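Local coordinates for protein phosphinothricin N-acetyltransferase (Brucella ovis, PDB 5DWM) that probably transfers the acetyl group of acetyl-CoA to an amine, as a phosphinothricin N-acetyltransferase of the GNAT family that binds acetyl-CoA, at residues R13-A18 against F60-A65; T22-Y27 against P43-M48; I129-H134 against R162-V167; L141-G146 against V167-P172. All coordinates share one frame; numbering follows the deposited sequence.

Contact 1: residues R13-A18 against F60-A65; sequences RDFQPA and FPILVA
The carbonyl O of Arg13 takes the backbone N-H of Val64 at 2.9 Å and, beside it, a CA-H...O contact from Leu63 CA at 3.4 Å. With the return bond from Arg13 N to Val64 O this makes a hydrogen-bonded antiparallel pair, joining strand 11-14, outermost in the sheet of this chain, to strand 62-67 of the GNAT fold. The ladder ends one bond further on, where Phe15 N gives a nearly straight bond (178°) to Ile62 O as the chain leaves the strand. Arg13 and Val64 share a face of the sheet. CG2 of Val64 lies over one face of the guanidinium, toward its rim and 3.3 Å from Arg13 NH1, while NH1 also bonds in-plane to Asp14 O. Glu66 and Asp19 form salt bridges with the same guanidinium. Asp14 OD1 accepts from a water that in turn takes the N-H of Ile62; its stronger partner is Arg116. Phe15 CG stands anti to its backbone N (chi1 160°), and its side chain runs alongside that of Ile62, pointing the same way. The ring also meets Phe52 of helix 45-58. Phe15 CB packs on Ile62 CG2 at 3.4 Å, and Val64 CG1 lies at the ring edge.

Contact 2: residues T22-Y27 against P43-M48; sequences TITAIY and PTMDEM
Met48 lies against Thr24 of helix 20-33 with its CB and CG, and against Tyr27 and Ile23 with its sulfur and methyl. CB and CG are both 3.5 Å from Thr24 OG1, the two side chains sliding past each other in opposite directions. A bend at chi2 (-65°) puts SD 3.9 Å from Tyr27 CD2, an oblique Met-aromatic contact with the sulfur 51° off the ring normal; a second at chi3 (-73°) carries CE to Ile23 CG2 and Tyr27 CD2, 4.0 Å from each. Pro43 meets the same ring differently, with its CG in the ring plane at the edge and its CD 3.6 Å from Tyr27 CE2. Thr24 is the other main side chain of the contact. Its hydroxyl bonds back to Ile20 O in its own helix, carbons of Met45 and Met48 pack round OG1, and its CG2 touches Pro43 O. A water donates to Pro43 O and, weakly, to Thr24 O. Thr44 is the N-cap of helix 45-58, its OG1 accepting from Glu47 N at 3.0 Å. The contact thus packs together the two helices that lie between the first two strands of the GNAT fold, 11-14 and 62-67, with Ile23 and Tyr27 also resting on Tyr74 of strand 70-79 and the phenol of Tyr27 bonded to Glu39 and Ser37.

Contact 3: residues I129-H134 against R162-V167; sequences IGDGEH and RWLDTV
The guanidinium of Arg162 lies flat on the His134 ring, planes 6° apart and centres 3.9 Å apart, with NH1 over the centre of the imidazole. Its opposite face carries Leu164 CD2, offset toward the rim, and the Asp131 carboxylate stands at its edge. Here the loop after strand 124-129 of the GNAT fold folds against antiparallel strand 162-172. His134 and Arg162 meet tip to tip, whereas Asp131 and Arg162 cross at about a right angle. The salt bridge runs from Arg162 NH2 to Asp131 OD2, although the position of OD2 is less certain; a weak second bond joins NH1 to OD1 at 3.5 Å. Carboxylate and guanidinium planes are turned 40° apart. OD1 also accepts from a water that takes the N-H groups of Glu133 and Asp165, tying loop and strand together. Ile129 and Val167 form the last hydrogen-bonded pair, with Ile129 N to Val167 O at 2.8 Å. Beyond it the regular pairing stops but the chain stays beside the strand, and Gly132 N bonds to Asp165 O at 2.9 Å. The Asp165 carboxylate bonds to Gly155 N and forms salt bridges with Arg152 and with Arg177 of the second subunit. Gly132 CA packs directly on the valine side chain, 3.6 Å from Val167 CG2.

Contact 4: residues L141-G146 against V167-P172; sequences LHESLG and VLMQLP
Helix 136-144 ends over strand 162-172 in a Schellman motif, with Gly146 N bonded to Glu143 O, Phe147 N to His142 O, and Gly146 at positive phi (94°) as the C-prime residue. No hydrogen bond crosses the contact; the side chains of Met169 and Leu171 carry it. Met169 SD sits 3.8 Å from His142 CB. A bend at chi3 (68°) turns its methyl CE to Glu143, 3.6 Å from CG, where the two side chains cross obliquely. Leu171 packs against the backbone of the turn, its CD1 3.4 Å from Gly146 O and 3.7 Å from Leu145 O. The polar ends point to other partners: His142 NE2 bonds to Asp92 and ND1 to Ser138 O, fixing both ring nitrogens, while Glu143 OE2 bonds to His149. The His142 ring meets Phe147 edge-to-face and its side chain lies about 4 Å from that of Ile94, a residue seen to bind acetyl-CoA, which is absent from this chain. This is helix-on-sheet packing in the GNAT fold. Leu171 also touches Ile114 of helix 105-119, and Met169 reaches Ile129 on strand 124-129 and His149 on strand 148-159, the strands that flank 162-172.

Contact 1 lies across the chain's centre from contacts 3 and 4, with contact 2 touching contact 1. Contact 1 pairs an outermost strand, and contact 2 packs the two helices that lie between its strands in sequence; they touch through Ile23 CD1, which meets Phe15 and Val64. Contacts 3 and 4 share strand 162-172 and Val167, and join where Ile129 CD1 packs on Met169 and His142. Contact 3 is the most buried; contact 1 is partly buried with no fully exposed residue, while contacts 2 and 4 mix buried and exposed ones. Backbone pairing and charged groups mark contacts 1 and 3; contacts 2 and 4 rest on methionine, aromatic and aliphatic packing without direct hydrogen bonds across. The second subunit touches contacts 3 and 4.

Contact 1: residues R13-A18 against F60-A65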
loop_
_atom_site.group_PDB
_atom_site.type_symbol
_atom_site.label_atom_id
_atom_site.label_comp_id
_atom_site.label_asym_id
_atom_site.label_seq_id
_atom_site.Cartn_x
_atom_site.Cartn_y
_atom_site.Cartn_z
ATOM N N ARG A 13 8.479 -20.679 16.488
ATOM C CA ARG A 13 7.293 -20.878 17.315
ATOM C C ARG A 13 6.419 -19.636 17.250
ATOM O O ARG A 13 6.839 -18.579 16.773
ATOM C CB ARG A 13 7.654 -21.182 18.773
ATOM C CG ARG A 13 8.374 -20.031 19.467
ATOM C CD ARG A 13 8.458 -20.239 20.976
ATOM N NE ARG A 13 9.372 -19.287 21.605
ATOM C CZ ARG A 13 9.055 -18.028 21.892
ATOM N NH1 ARG A 13 7.844 -17.566 21.602
ATOM N NH2 ARG A 13 9.946 -17.227 22.469
ATOM N N ASP A 14 5.194 -19.766 17.760
ATOM C CA ASP A 14 4.301 -18.618 17.836
ATOM C C ASP A 14 4.837 -17.574 18.809
ATOM O O ASP A 14 5.377 -17.900 19.869
ATOM C CB ASP A 14 2.919 -19.044 18.326
ATOM C CG ASP A 14 2.111 -19.774 17.268
ATOM O OD1 ASP A 14 2.240 -19.452 16.068
ATOM O OD2 ASP A 14 1.327 -20.664 17.647
ATOM N N PHE A 15 4.642 -16.308 18.448
ATOM C CA PHE A 15 4.897 -15.196 19.348
ATOM C C PHE A 15 4.047 -15.306 20.609
ATOM O O PHE A 15 2.894 -15.755 20.570
ATOM C CB PHE A 15 4.531 -13.914 18.594
ATOM C CG PHE A 15 4.269 -12.715 19.468
ATOM C CD1 PHE A 15 2.981 -12.401 19.884
ATOM C CD2 PHE A 15 5.301 -11.863 19.825
ATOM C CE1 PHE A 15 2.737 -11.283 20.675
ATOM C CE2 PHE A 15 5.061 -10.737 20.612
ATOM C CZ PHE A 15 3.776 -10.451 21.032
ATOM N N GLN A 16 4.633 -14.893 21.731
ATOM C CA GLN A 16 3.916 -14.689 22.972
ATOM C C GLN A 16 4.241 -13.297 23.493
ATOM O O GLN A 16 5.272 -12.719 23.144
ATOM C CB GLN A 16 4.311 -15.748 24.015
ATOM C CG GLN A 16 4.189 -17.181 23.505
ATOM C CD GLN A 16 2.746 -17.635 23.322
ATOM O OE1 GLN A 16 1.816 -17.024 23.848
ATOM N NE2 GLN A 16 2.558 -18.717 22.576
ATOM N N PRO A 17 3.347 -12.707 24.298
ATOM C CA PRO A 17 3.595 -11.325 24.758
ATOM C C PRO A 17 4.928 -11.122 25.463
ATOM O O PRO A 17 5.494 -10.021 25.394
ATOM C CB PRO A 17 2.404 -11.037 25.681
ATOM C CG PRO A 17 1.319 -11.941 25.174
ATOM C CD PRO A 17 2.010 -13.189 24.693
ATOM N N ALA A 18 5.457 -12.154 26.127
ATOM C CA ALA A 18 6.771 -12.048 26.753
ATOM C C ALA A 18 7.874 -11.722 25.752
ATOM O O ALA A 18 8.934 -11.225 26.154
ATOM C CB ALA A 18 7.103 -13.349 27.485
ATOM N N PHE A 60 -4.014 -12.944 12.149
ATOM C CA PHE A 60 -2.788 -13.183 11.407
ATOM C C PHE A 60 -1.754 -13.889 12.276
ATOM O O PHE A 60 -1.693 -13.664 13.488
ATOM C CB PHE A 60 -2.201 -11.861 10.918
ATOM C CG PHE A 60 -2.950 -11.265 9.754
ATOM C CD1 PHE A 60 -2.866 -11.842 8.501
ATOM C CD2 PHE A 60 -3.734 -10.131 9.912
ATOM C CE1 PHE A 60 -3.563 -11.314 7.419
ATOM C CE2 PHE A 60 -4.434 -9.588 8.829
ATOM C CZ PHE A 60 -4.341 -10.184 7.582
ATOM N N PRO A 61 -0.925 -14.734 11.672
ATOM C CA PRO A 61 0.136 -15.401 12.429
ATOM C C PRO A 61 1.288 -14.457 12.723
ATOM O O PRO A 61 1.628 -13.575 11.928
ATOM C CB PRO A 61 0.598 -16.509 11.476
ATOM C CG PRO A 61 0.315 -15.970 10.127
ATOM C CD PRO A 61 -0.972 -15.186 10.269
ATOM N N ILE A 62 1.889 -14.663 13.893
ATOM C CA ILE A 62 3.055 -13.913 14.343
ATOM C C ILE A 62 4.039 -14.935 14.877
ATOM O O ILE A 62 3.709 -15.685 15.804
ATOM C CB ILE A 62 2.713 -12.892 15.443
ATOM C CG1 ILE A 62 1.543 -11.994 15.033
ATOM C CG2 ILE A 62 3.927 -12.050 15.763
ATOM C CD1 ILE A 62 1.026 -11.129 16.175
ATOM N N LEU A 63 5.235 -14.967 14.298
ATOM C CA LEU A 63 6.205 -16.016 14.555
ATOM C C LEU A 63 7.513 -15.431 15.067
ATOM O O LEU A 63 7.893 -14.309 14.723
ATOM C CB LEU A 63 6.492 -16.790 13.273
ATOM C CG LEU A 63 5.286 -17.411 12.580
ATOM C CD1 LEU A 63 5.746 -18.032 11.274
ATOM C CD2 LEU A 63 4.626 -18.452 13.481
ATOM N N VAL A 64 8.207 -16.217 15.885
ATOM C CA VAL A 64 9.538 -15.861 16.353
ATOM C C VAL A 64 10.485 -17.029 16.122
ATOM O O VAL A 64 10.076 -18.193 16.110
ATOM C CB VAL A 64 9.565 -15.418 17.834
ATOM C CG1 VAL A 64 8.692 -14.183 18.033
ATOM C CG2 VAL A 64 9.143 -16.553 18.756
ATOM N N ALA A 65 11.762 -16.705 15.941
ATOM C CA ALA A 65 12.828 -17.696 15.880
ATOM C C ALA A 65 13.615 -17.601 17.174
ATOM O O ALA A 65 14.056 -16.511 17.552
ATOM C CB ALA A 65 13.753 -17.418 14.697
HETATM O O HOH W 1 0.737 -16.796 15.655
#

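Contact 2: residues T22-Y27 against P43-M48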
loop_
_atom_site.group_PDB
_atom_site.type_symbol
_atom_site.label_atom_id
_atom_site.label_comp_id
_atom_site.label_asym_id
_atom_site.label_seq_id
_atom_site.Cartn_x
_atom_site.Cartn_y
_atom_site.Cartn_z
ATOM N N THR A 22 12.222 -8.209 23.381
ATOM C CA THR A 22 13.266 -8.487 22.398
ATOM C C THR A 22 12.843 -8.056 20.997
ATOM O O THR A 22 13.657 -7.517 20.235
ATOM C CB THR A 22 13.639 -9.969 22.437
ATOM O OG1 THR A 22 14.075 -10.311 23.754
ATOM C CG2 THR A 22 14.767 -10.263 21.459
ATOM N N ILE A 23 11.578 -8.287 20.634
ATOM C CA ILE A 23 11.096 -7.847 19.329
ATOM C C ILE A 23 11.278 -6.343 19.166
ATOM O O ILE A 23 11.727 -5.866 18.114
ATOM C CB ILE A 23 9.635 -8.288 19.126
ATOM C CG1 ILE A 23 9.594 -9.777 18.763
ATOM C CG2 ILE A 23 8.961 -7.431 18.061
ATOM C CD1 ILE A 23 8.251 -10.402 18.912
ATOM N N THR A 24 10.938 -5.578 20.209
ATOM C CA THR A 24 11.152 -4.134 20.183
ATOM C C THR A 24 12.629 -3.787 20.023
ATOM O O THR A 24 12.978 -2.869 19.276
ATOM C CB THR A 24 10.563 -3.507 21.446
ATOM O OG1 THR A 24 9.168 -3.841 21.529
ATOM C CG2 THR A 24 10.714 -1.986 21.419
ATOM N N ALA A 25 13.514 -4.506 20.717
ATOM C CA ALA A 25 14.946 -4.255 20.559
ATOM C C ALA A 25 15.422 -4.545 19.134
ATOM O O ALA A 25 16.213 -3.778 18.566
ATOM C CB ALA A 25 15.749 -5.070 21.580
ATOM N N ILE A 26 14.948 -5.641 18.539
ATOM C CA ILE A 26 15.323 -5.977 17.166
ATOM C C ILE A 26 14.837 -4.897 16.208
ATOM O O ILE A 26 15.584 -4.412 15.352
ATOM C CB ILE A 26 14.761 -7.358 16.788
ATOM C CG1 ILE A 26 15.467 -8.446 17.604
ATOM C CG2 ILE A 26 14.908 -7.622 15.291
ATOM C CD1 ILE A 26 14.870 -9.829 17.433
ATOM N N TYR A 27 13.569 -4.509 16.337
ATOM C CA TYR A 27 13.028 -3.498 15.434
ATOM C C TYR A 27 13.703 -2.145 15.647
ATOM O O TYR A 27 13.924 -1.404 14.676
ATOM C CB TYR A 27 11.503 -3.409 15.586
ATOM C CG TYR A 27 10.852 -2.550 14.522
ATOM C CD1 TYR A 27 10.997 -2.854 13.173
ATOM C CD2 TYR A 27 10.118 -1.424 14.865
ATOM C CE1 TYR A 27 10.430 -2.056 12.189
ATOM C CE2 TYR A 27 9.540 -0.612 13.884
ATOM C CZ TYR A 27 9.710 -0.945 12.551
ATOM O OH TYR A 27 9.151 -0.176 11.564
ATOM N N PRO A 43 9.600 2.720 17.756
ATOM C CA PRO A 43 8.430 2.643 18.640
ATOM C C PRO A 43 8.808 2.122 20.022
ATOM O O PRO A 43 9.787 1.398 20.202
ATOM C CB PRO A 43 7.504 1.648 17.925
ATOM C CG PRO A 43 7.984 1.620 16.500
ATOM C CD PRO A 43 9.464 1.859 16.569
ATOM N N THR A 44 8.004 2.501 21.010
ATOM C CA THR A 44 8.158 1.933 22.339
ATOM C C THR A 44 7.677 0.479 22.355
ATOM O O THR A 44 6.965 0.011 21.457
ATOM C CB THR A 44 7.302 2.703 23.349
ATOM O OG1 THR A 44 5.932 2.680 22.912
ATOM C CG2 THR A 44 7.783 4.163 23.488
ATOM N N MET A 45 8.046 -0.233 23.423
ATOM C CA MET A 45 7.465 -1.549 23.650
ATOM C C MET A 45 5.946 -1.464 23.753
ATOM O O MET A 45 5.235 -2.353 23.264
ATOM C CB MET A 45 8.069 -2.153 24.913
ATOM C CG MET A 45 7.826 -3.624 25.064
ATOM S SD MET A 45 8.629 -4.255 26.544
ATOM C CE MET A 45 10.253 -3.512 26.415
ATOM N N ASP A 46 5.433 -0.398 24.381
ATOM C CA ASP A 46 3.987 -0.229 24.508
ATOM C C ASP A 46 3.331 -0.202 23.139
ATOM O O ASP A 46 2.311 -0.865 22.910
ATOM C CB ASP A 46 3.683 1.069 25.258
ATOM C CG ASP A 46 4.493 1.210 26.539
ATOM O OD1 ASP A 46 3.907 1.103 27.642
ATOM O OD2 ASP A 46 5.717 1.431 26.438
ATOM N N GLU A 47 3.909 0.571 22.216
ATOM C CA GLU A 47 3.372 0.675 20.863
ATOM C C GLU A 47 3.512 -0.640 20.099
ATOM O O GLU A 47 2.583 -1.053 19.392
ATOM C CB GLU A 47 4.063 1.837 20.134
ATOM C CG GLU A 47 3.776 1.933 18.643
ATOM C CD GLU A 47 2.324 2.223 18.309
ATOM O OE1 GLU A 47 1.572 2.714 19.181
ATOM O OE2 GLU A 47 1.943 1.953 17.152
ATOM N N MET A 48 4.649 -1.332 20.254
ATOM C CA MET A 48 4.808 -2.617 19.577
ATOM C C MET A 48 3.789 -3.632 20.079
ATOM O O MET A 48 3.191 -4.362 19.282
ATOM C CB MET A 48 6.238 -3.149 19.726
ATOM C CG MET A 48 7.282 -2.275 19.015
ATOM S SD MET A 48 7.089 -2.253 17.212
ATOM C CE MET A 48 7.668 -3.906 16.777
HETATM O O HOH W 2 11.102 -0.362 18.189
#

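Contact 3: residues I129-H134 against R162-V167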
loop_
_atom_site.group_PDB
_atom_site.type_symbol
_atom_site.label_atom_id
_atom_site.label_comp_id
_atom_site.label_asym_id
_atom_site.label_seq_id
_atom_site.Cartn_x
_atom_site.Cartn_y
_atom_site.Cartn_z
ATOM N N ILE A 129 9.338 -4.248 0.037
ATOM C CA ILE A 129 10.708 -4.223 0.545
ATOM C C ILE A 129 11.236 -2.796 0.454
ATOM O O ILE A 129 11.449 -2.265 -0.643
ATOM C CB ILE A 129 11.601 -5.213 -0.217
ATOM C CG1 ILE A 129 11.016 -6.631 -0.114
ATOM C CG2 ILE A 129 13.051 -5.142 0.302
ATOM C CD1 ILE A 129 11.750 -7.663 -0.952
ATOM N N GLY A 130 11.443 -2.171 1.610
ATOM C CA GLY A 130 11.984 -0.827 1.623
ATOM C C GLY A 130 13.453 -0.803 1.250
ATOM O O GLY A 130 14.217 -1.714 1.576
ATOM N N ASP A 131 13.851 0.270 0.566
ATOM C CA ASP A 131 15.232 0.455 0.107
ATOM C C ASP A 131 15.738 -0.774 -0.647
ATOM O O ASP A 131 16.790 -1.337 -0.334
ATOM C CB ASP A 131 16.157 0.837 1.266
ATOM C CG ASP A 131 17.545 1.277 0.804
ATOM O OD1 ASP A 131 17.743 1.492 -0.410
ATOM O OD2 ASP A 131 18.443 1.411 1.660
ATOM N N GLY A 132 14.977 -1.191 -1.660
ATOM C CA GLY A 132 15.297 -2.410 -2.385
ATOM C C GLY A 132 16.651 -2.407 -3.065
ATOM O O GLY A 132 17.217 -3.479 -3.301
ATOM N N GLU A 133 17.190 -1.228 -3.384
ATOM C CA GLU A 133 18.499 -1.184 -4.026
ATOM C C GLU A 133 19.589 -1.694 -3.094
ATOM O O GLU A 133 20.513 -2.392 -3.531
ATOM C CB GLU A 133 18.808 0.239 -4.496
ATOM C CG GLU A 133 20.165 0.384 -5.162
ATOM C CD GLU A 133 20.213 -0.235 -6.543
ATOM O OE1 GLU A 133 19.142 -0.566 -7.086
ATOM O OE2 GLU A 133 21.325 -0.386 -7.089
ATOM N N HIS A 134 19.494 -1.370 -1.805
ATOM C CA HIS A 134 20.517 -1.748 -0.843
ATOM C C HIS A 134 20.133 -2.943 0.016
ATOM O O HIS A 134 21.023 -3.618 0.541
ATOM C CB HIS A 134 20.869 -0.560 0.061
ATOM C CG HIS A 134 21.635 0.520 -0.636
ATOM N ND1 HIS A 134 22.457 1.402 0.033
ATOM C CD2 HIS A 134 21.708 0.858 -1.946
ATOM C CE1 HIS A 134 22.999 2.239 -0.835
ATOM N NE2 HIS A 134 22.562 1.928 -2.042
ATOM N N ARG A 162 19.137 9.779 2.068
ATOM C CA ARG A 162 19.133 9.056 0.804
ATOM C C ARG A 162 17.708 8.802 0.342
ATOM O O ARG A 162 16.826 8.499 1.153
ATOM C CB ARG A 162 19.807 7.672 0.950
ATOM C CG ARG A 162 21.312 7.646 0.807
ATOM C CD ARG A 162 21.802 6.230 0.455
ATOM N NE ARG A 162 21.337 5.224 1.411
ATOM C CZ ARG A 162 20.564 4.177 1.116
ATOM N NH1 ARG A 162 20.146 3.959 -0.126
ATOM N NH2 ARG A 162 20.213 3.332 2.073
ATOM N N TRP A 163 17.496 8.894 -0.968
ATOM C CA TRP A 163 16.245 8.437 -1.561
ATOM C C TRP A 163 16.259 6.920 -1.678
ATOM O O TRP A 163 17.286 6.316 -2.006
ATOM C CB TRP A 163 16.023 9.068 -2.937
ATOM C CG TRP A 163 15.592 10.498 -2.852
ATOM C CD1 TRP A 163 16.349 11.604 -3.125
ATOM C CD2 TRP A 163 14.299 10.976 -2.462
ATOM N NE1 TRP A 163 15.593 12.750 -2.937
ATOM C CE2 TRP A 163 14.336 12.387 -2.524
ATOM C CE3 TRP A 163 13.114 10.343 -2.066
ATOM C CZ2 TRP A 163 13.235 13.173 -2.200
ATOM C CZ3 TRP A 163 12.022 11.121 -1.746
ATOM C CH2 TRP A 163 12.086 12.522 -1.813
ATOM N N LEU A 164 15.104 6.311 -1.418
ATOM C CA LEU A 164 14.973 4.866 -1.318
ATOM C C LEU A 164 13.880 4.415 -2.268
ATOM O O LEU A 164 12.894 5.126 -2.463
ATOM C CB LEU A 164 14.536 4.470 0.093
ATOM C CG LEU A 164 15.274 5.132 1.262
ATOM C CD1 LEU A 164 14.667 4.684 2.590
ATOM C CD2 LEU A 164 16.765 4.825 1.217
ATOM N N ASP A 165 14.041 3.215 -2.830
ATOM C CA ASP A 165 13.028 2.613 -3.685
ATOM C C ASP A 165 12.326 1.494 -2.932
ATOM O O ASP A 165 12.937 0.812 -2.108
ATOM C CB ASP A 165 13.644 1.994 -4.946
ATOM C CG ASP A 165 14.324 3.015 -5.848
ATOM O OD1 ASP A 165 14.161 4.236 -5.654
ATOM O OD2 ASP A 165 15.030 2.582 -6.778
ATOM N N THR A 166 11.053 1.273 -3.245
ATOM C CA THR A 166 10.315 0.135 -2.703
ATOM C C THR A 166 10.271 -0.957 -3.762
ATOM O O THR A 166 9.733 -0.739 -4.850
ATOM C CB THR A 166 8.883 0.541 -2.374
ATOM O OG1 THR A 166 8.882 1.543 -1.359
ATOM C CG2 THR A 166 8.081 -0.678 -1.904
ATOM N N VAL A 167 10.826 -2.126 -3.448
ATOM C CA VAL A 167 10.757 -3.284 -4.336
ATOM C C VAL A 167 9.575 -4.155 -3.922
ATOM O O VAL A 167 9.447 -4.524 -2.748
ATOM C CB VAL A 167 12.082 -4.068 -4.325
ATOM C CG1 VAL A 167 11.875 -5.486 -4.861
ATOM C CG2 VAL A 167 13.139 -3.310 -5.146
HETATM O O HOH W 3 16.543 1.740 -2.712
#

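Contact 4: residues L141-G146 against V167-P172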
loop_
_atom_site.group_PDB
_atom_site.type_symbol
_atom_site.label_atom_id
_atom_site.label_comp_id
_atom_site.label_asym_id
_atom_site.label_seq_id
_atom_site.Cartn_x
_atom_site.Cartn_y
_atom_site.Cartn_z
ATOM N N LEU A 141 16.330 -13.188 0.026
ATOM C CA LEU A 141 15.529 -14.094 0.849
ATOM C C LEU A 141 14.212 -14.423 0.163
ATOM O O LEU A 141 13.794 -15.585 0.109
ATOM C CB LEU A 141 15.264 -13.469 2.221
ATOM C CG LEU A 141 14.106 -14.042 3.055
ATOM C CD1 LEU A 141 14.336 -15.487 3.432
ATOM C CD2 LEU A 141 13.834 -13.201 4.306
ATOM N N HIS A 142 13.541 -13.404 -0.376
ATOM C CA HIS A 142 12.252 -13.648 -1.010
ATOM C C HIS A 142 12.416 -14.385 -2.334
ATOM O O HIS A 142 11.628 -15.281 -2.647
ATOM C CB HIS A 142 11.481 -12.335 -1.152
ATOM C CG HIS A 142 10.923 -11.827 0.145
ATOM N ND1 HIS A 142 11.652 -11.044 1.016
ATOM C CD2 HIS A 142 9.719 -12.021 0.734
ATOM C CE1 HIS A 142 10.918 -10.771 2.080
ATOM N NE2 HIS A 142 9.739 -11.347 1.932
ATOM N N GLU A 143 13.441 -14.035 -3.115
ATOM C CA GLU A 143 13.725 -14.784 -4.336
ATOM C C GLU A 143 13.945 -16.262 -4.040
ATOM O O GLU A 143 13.438 -17.131 -4.760
ATOM C CB GLU A 143 14.956 -14.207 -5.040
ATOM C CG GLU A 143 14.722 -12.851 -5.685
ATOM C CD GLU A 143 15.979 -12.281 -6.306
ATOM O OE1 GLU A 143 17.075 -12.816 -6.031
ATOM O OE2 GLU A 143 15.868 -11.295 -7.068
ATOM N N SER A 144 14.687 -16.567 -2.973
ATOM C CA SER A 144 15.010 -17.960 -2.685
ATOM C C SER A 144 13.782 -18.774 -2.298
ATOM O O SER A 144 13.790 -19.998 -2.451
ATOM C CB SER A 144 16.072 -18.045 -1.591
ATOM O OG SER A 144 15.499 -17.867 -0.314
ATOM N N LEU A 145 12.723 -18.128 -1.815
ATOM C CA LEU A 145 11.493 -18.819 -1.456
ATOM C C LEU A 145 10.414 -18.709 -2.529
ATOM O O LEU A 145 9.242 -18.982 -2.252
ATOM C CB LEU A 145 10.986 -18.346 -0.095
ATOM C CG LEU A 145 11.709 -19.126 1.008
ATOM C CD1 LEU A 145 11.420 -18.563 2.368
ATOM C CD2 LEU A 145 11.307 -20.592 0.956
ATOM N N GLY A 146 10.788 -18.314 -3.745
ATOM C CA GLY A 146 9.898 -18.383 -4.885
ATOM C C GLY A 146 9.116 -17.126 -5.195
ATOM O O GLY A 146 8.289 -17.150 -6.113
ATOM N N VAL A 167 10.826 -2.126 -3.448
ATOM C CA VAL A 167 10.757 -3.284 -4.336
ATOM C C VAL A 167 9.575 -4.155 -3.922
ATOM O O VAL A 167 9.447 -4.524 -2.748
ATOM C CB VAL A 167 12.082 -4.068 -4.325
ATOM C CG1 VAL A 167 11.875 -5.486 -4.861
ATOM C CG2 VAL A 167 13.139 -3.310 -5.146
ATOM N N LEU A 168 8.697 -4.464 -4.871
ATOM C CA LEU A 168 7.538 -5.310 -4.611
ATOM C C LEU A 168 7.763 -6.702 -5.191
ATOM O O LEU A 168 8.238 -6.839 -6.325
ATOM C CB LEU A 168 6.275 -4.711 -5.234
ATOM C CG LEU A 168 5.987 -3.270 -4.826
ATOM C CD1 LEU A 168 4.979 -2.712 -5.777
ATOM C CD2 LEU A 168 5.455 -3.227 -3.418
ATOM N N MET A 169 7.419 -7.735 -4.410
ATOM C CA MET A 169 7.522 -9.122 -4.848
ATOM C C MET A 169 6.292 -9.888 -4.376
ATOM O O MET A 169 5.687 -9.545 -3.358
ATOM C CB MET A 169 8.787 -9.794 -4.293
ATOM C CG MET A 169 10.058 -8.978 -4.517
ATOM S SD MET A 169 11.557 -9.851 -4.038
ATOM C CE MET A 169 11.592 -11.152 -5.273
ATOM N N GLN A 170 5.931 -10.948 -5.098
ATOM C CA GLN A 170 4.744 -11.699 -4.704
ATOM C C GLN A 170 4.927 -13.195 -4.923
ATOM O O GLN A 170 5.720 -13.641 -5.753
ATOM C CB GLN A 170 3.451 -11.194 -5.376
ATOM C CG GLN A 170 3.375 -11.463 -6.867
ATOM C CD GLN A 170 2.103 -10.923 -7.506
ATOM O OE1 GLN A 170 2.166 -10.178 -8.480
ATOM N NE2 GLN A 170 0.942 -11.316 -6.973
ATOM N N LEU A 171 4.147 -13.962 -4.167
ATOM C CA LEU A 171 4.178 -15.420 -4.209
ATOM C C LEU A 171 2.733 -15.892 -4.260
ATOM O O LEU A 171 1.946 -15.567 -3.347
ATOM C CB LEU A 171 4.851 -15.958 -2.947
ATOM C CG LEU A 171 4.916 -17.478 -2.811
ATOM C CD1 LEU A 171 5.970 -18.080 -3.740
ATOM C CD2 LEU A 171 5.196 -17.853 -1.366
ATOM N N PRO A 172 2.346 -16.676 -5.258
ATOM C CA PRO A 172 0.982 -17.206 -5.286
ATOM C C PRO A 172 0.839 -18.361 -4.311
ATOM O O PRO A 172 1.783 -19.115 -4.060
ATOM C CB PRO A 172 0.834 -17.698 -6.730
ATOM C CG PRO A 172 2.240 -18.134 -7.097
ATOM C CD PRO A 172 3.167 -17.173 -6.379
#